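Local coordinates for putative DNA-binding protein (Salmonella choleraesuis, PDB 2HX0) that probably binds DNA and carries magnesium in a site lined by histidines, at residues P27-V31 / F32-H36. The protein carries 2 engineered substitutions. Sequence-based numbering, arbitrary orientation.
Sequences PGQEV and FSQLH
E30 is the N-cap residue of helix 31-42, and its carboxylate accepts from the amides of F32 and S33 in the first turn. E30 OE1 accepts from S33 N at 2.6 Å, on its syn side and fairly straight (160°). E30 OE2 takes F32 N at 3.0 Å, a more bent bond that arrives from above the carboxylate plane. With chi1 at -169°, E30 CG points away from its own amide nitrogen, and a bend at chi2 brings the carboxylate over the first turn. Both oxygens therefore serve amides at the helix start, where the helix dipole would be expected to stabilise the negative charge. E30 OE2 also lies 3.1 Å from F32 CB, and G111 N gives it a further bond. S33 OG sits near both E30 OE1 (2.8 Å) and E30 O (2.9 Å), and its proton could go to either. E30 O also accepts from Q34 N in the carbonyl plane, and V31 O accepts from L35 N.

Beside the cap, the amides of Q29 and Q34 stack with planes 17° apart, while the two side chains cross at about a right angle. One water donates to OE1 of both residues and bridges the pair; Q29 OE1 is also held by L26 N. V31 CG1 and L35 CD1 touch at 3.8 Å, side by side.

This capped turn leads from strand 15-25 into helix 31-42. V31 and L35 both pack on M108 of strand 103-108; V31 also touches L118 and L35 touches L120, both of strand 113-124. F32 also packs on M108, and its side chain is about 6 Å from that of H107, a magnesium ligand.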
loop_
_atom_site.group_PDB
_atom_site.type_symbol
_atom_site.label_atom_id
_atom_site.label_comp_id
_atom_site.label_asym_id
_atom_site.label_seq_id
_atom_site.Cartn_x
_atom_site.Cartn_y
_atom_site.Cartn_z
ATOM N N PRO A 27 14.323 -16.150 -5.902
ATOM C CA PRO A 27 15.500 -15.408 -6.357
ATOM C C PRO A 27 15.725 -15.591 -7.858
ATOM O O PRO A 27 15.588 -16.699 -8.385
ATOM C CB PRO A 27 16.625 -16.018 -5.530
ATOM C CG PRO A 27 15.939 -16.330 -4.230
ATOM C CD PRO A 27 14.640 -16.949 -4.702
ATOM N N GLY A 28 16.049 -14.496 -8.539
ATOM C CA GLY A 28 16.312 -14.559 -9.965
ATOM C C GLY A 28 15.122 -14.405 -10.887
ATOM O O GLY A 28 15.292 -14.137 -12.076
ATOM N N GLN A 29 13.914 -14.564 -10.358
ATOM C CA GLN A 29 12.735 -14.438 -11.199
ATOM C C GLN A 29 12.429 -12.977 -11.513
ATOM O O GLN A 29 12.676 -12.081 -10.702
ATOM C CB GLN A 29 11.523 -15.100 -10.532
ATOM C CG GLN A 29 11.683 -16.602 -10.292
ATOM C CD GLN A 29 10.396 -17.262 -9.831
ATOM O OE1 GLN A 29 9.748 -16.795 -8.895
ATOM N NE2 GLN A 29 10.022 -18.357 -10.482
ATOM N N GLU A 30 11.904 -12.749 -12.710
ATOM C CA GLU A 30 11.548 -11.411 -13.160
ATOM C C GLU A 30 10.090 -11.186 -12.744
ATOM O O GLU A 30 9.219 -12.008 -13.026
ATOM C CB GLU A 30 11.735 -11.327 -14.679
ATOM C CG GLU A 30 11.661 -9.931 -15.275
ATOM C CD GLU A 30 10.240 -9.477 -15.487
ATOM O OE1 GLU A 30 9.423 -10.309 -15.930
ATOM O OE2 GLU A 30 9.940 -8.293 -15.224
ATOM N N VAL A 31 9.838 -10.068 -12.069
ATOM C CA VAL A 31 8.507 -9.763 -11.550
ATOM C C VAL A 31 7.349 -9.656 -12.536
ATOM O O VAL A 31 6.309 -10.283 -12.333
ATOM C CB VAL A 31 8.553 -8.484 -10.687
ATOM C CG1 VAL A 31 7.200 -8.244 -10.024
ATOM C CG2 VAL A 31 9.623 -8.636 -9.624
ATOM N N PHE A 32 7.506 -8.862 -13.589
ATOM C CA PHE A 32 6.437 -8.711 -14.568
ATOM C C PHE A 32 5.969 -10.052 -15.121
ATOM O O PHE A 32 4.769 -10.342 -15.153
ATOM C CB PHE A 32 6.898 -7.832 -15.727
ATOM C CG PHE A 32 6.170 -6.524 -15.827
ATOM C CD1 PHE A 32 6.360 -5.526 -14.873
ATOM C CD2 PHE A 32 5.308 -6.279 -16.891
ATOM C CE1 PHE A 32 5.700 -4.294 -14.980
ATOM C CE2 PHE A 32 4.641 -5.054 -17.010
ATOM C CZ PHE A 32 4.841 -4.062 -16.052
ATOM N N SER A 33 6.917 -10.873 -15.560
ATOM C CA SER A 33 6.584 -12.172 -16.124
ATOM C C SER A 33 5.891 -13.097 -15.130
ATOM O O SER A 33 4.961 -13.816 -15.495
ATOM C CB SER A 33 7.844 -12.845 -16.687
ATOM O OG SER A 33 8.814 -13.075 -15.683
ATOM N N GLN A 34 6.340 -13.081 -13.879
ATOM C CA GLN A 34 5.729 -13.926 -12.858
ATOM C C GLN A 34 4.320 -13.463 -12.512
ATOM O O GLN A 34 3.433 -14.286 -12.292
ATOM C CB GLN A 34 6.587 -13.950 -11.591
ATOM C CG GLN A 34 7.778 -14.890 -11.671
ATOM C CD GLN A 34 7.375 -16.321 -11.989
ATOM O OE1 GLN A 34 6.511 -16.905 -11.327
ATOM N NE2 GLN A 34 8.008 -16.898 -13.004
ATOM N N LEU A 35 4.115 -12.152 -12.458
ATOM C CA LEU A 35 2.791 -11.627 -12.147
ATOM C C LEU A 35 1.824 -12.009 -13.259
ATOM O O LEU A 35 0.703 -12.438 -12.992
ATOM C CB LEU A 35 2.832 -10.101 -11.991
ATOM C CG LEU A 35 3.458 -9.563 -10.700
ATOM C CD1 LEU A 35 3.462 -8.037 -10.736
ATOM C CD2 LEU A 35 2.672 -10.064 -9.495
ATOM N N HIS A 36 2.266 -11.869 -14.507
ATOM C CA HIS A 36 1.407 -12.212 -15.633
ATOM C C HIS A 36 1.114 -13.708 -15.641
ATOM O O HIS A 36 0.008 -14.132 -15.964
ATOM C CB HIS A 36 2.054 -11.793 -16.955
ATOM C CG HIS A 36 1.155 -11.963 -18.137
ATOM N ND1 HIS A 36 1.319 -12.973 -19.061
ATOM C CD2 HIS A 36 0.056 -11.274 -18.525
ATOM C CE1 HIS A 36 0.361 -12.898 -19.967
ATOM N NE2 HIS A 36 -0.420 -11.876 -19.664
HETATM O O HOH W 1 7.254 -18.225 -8.964
#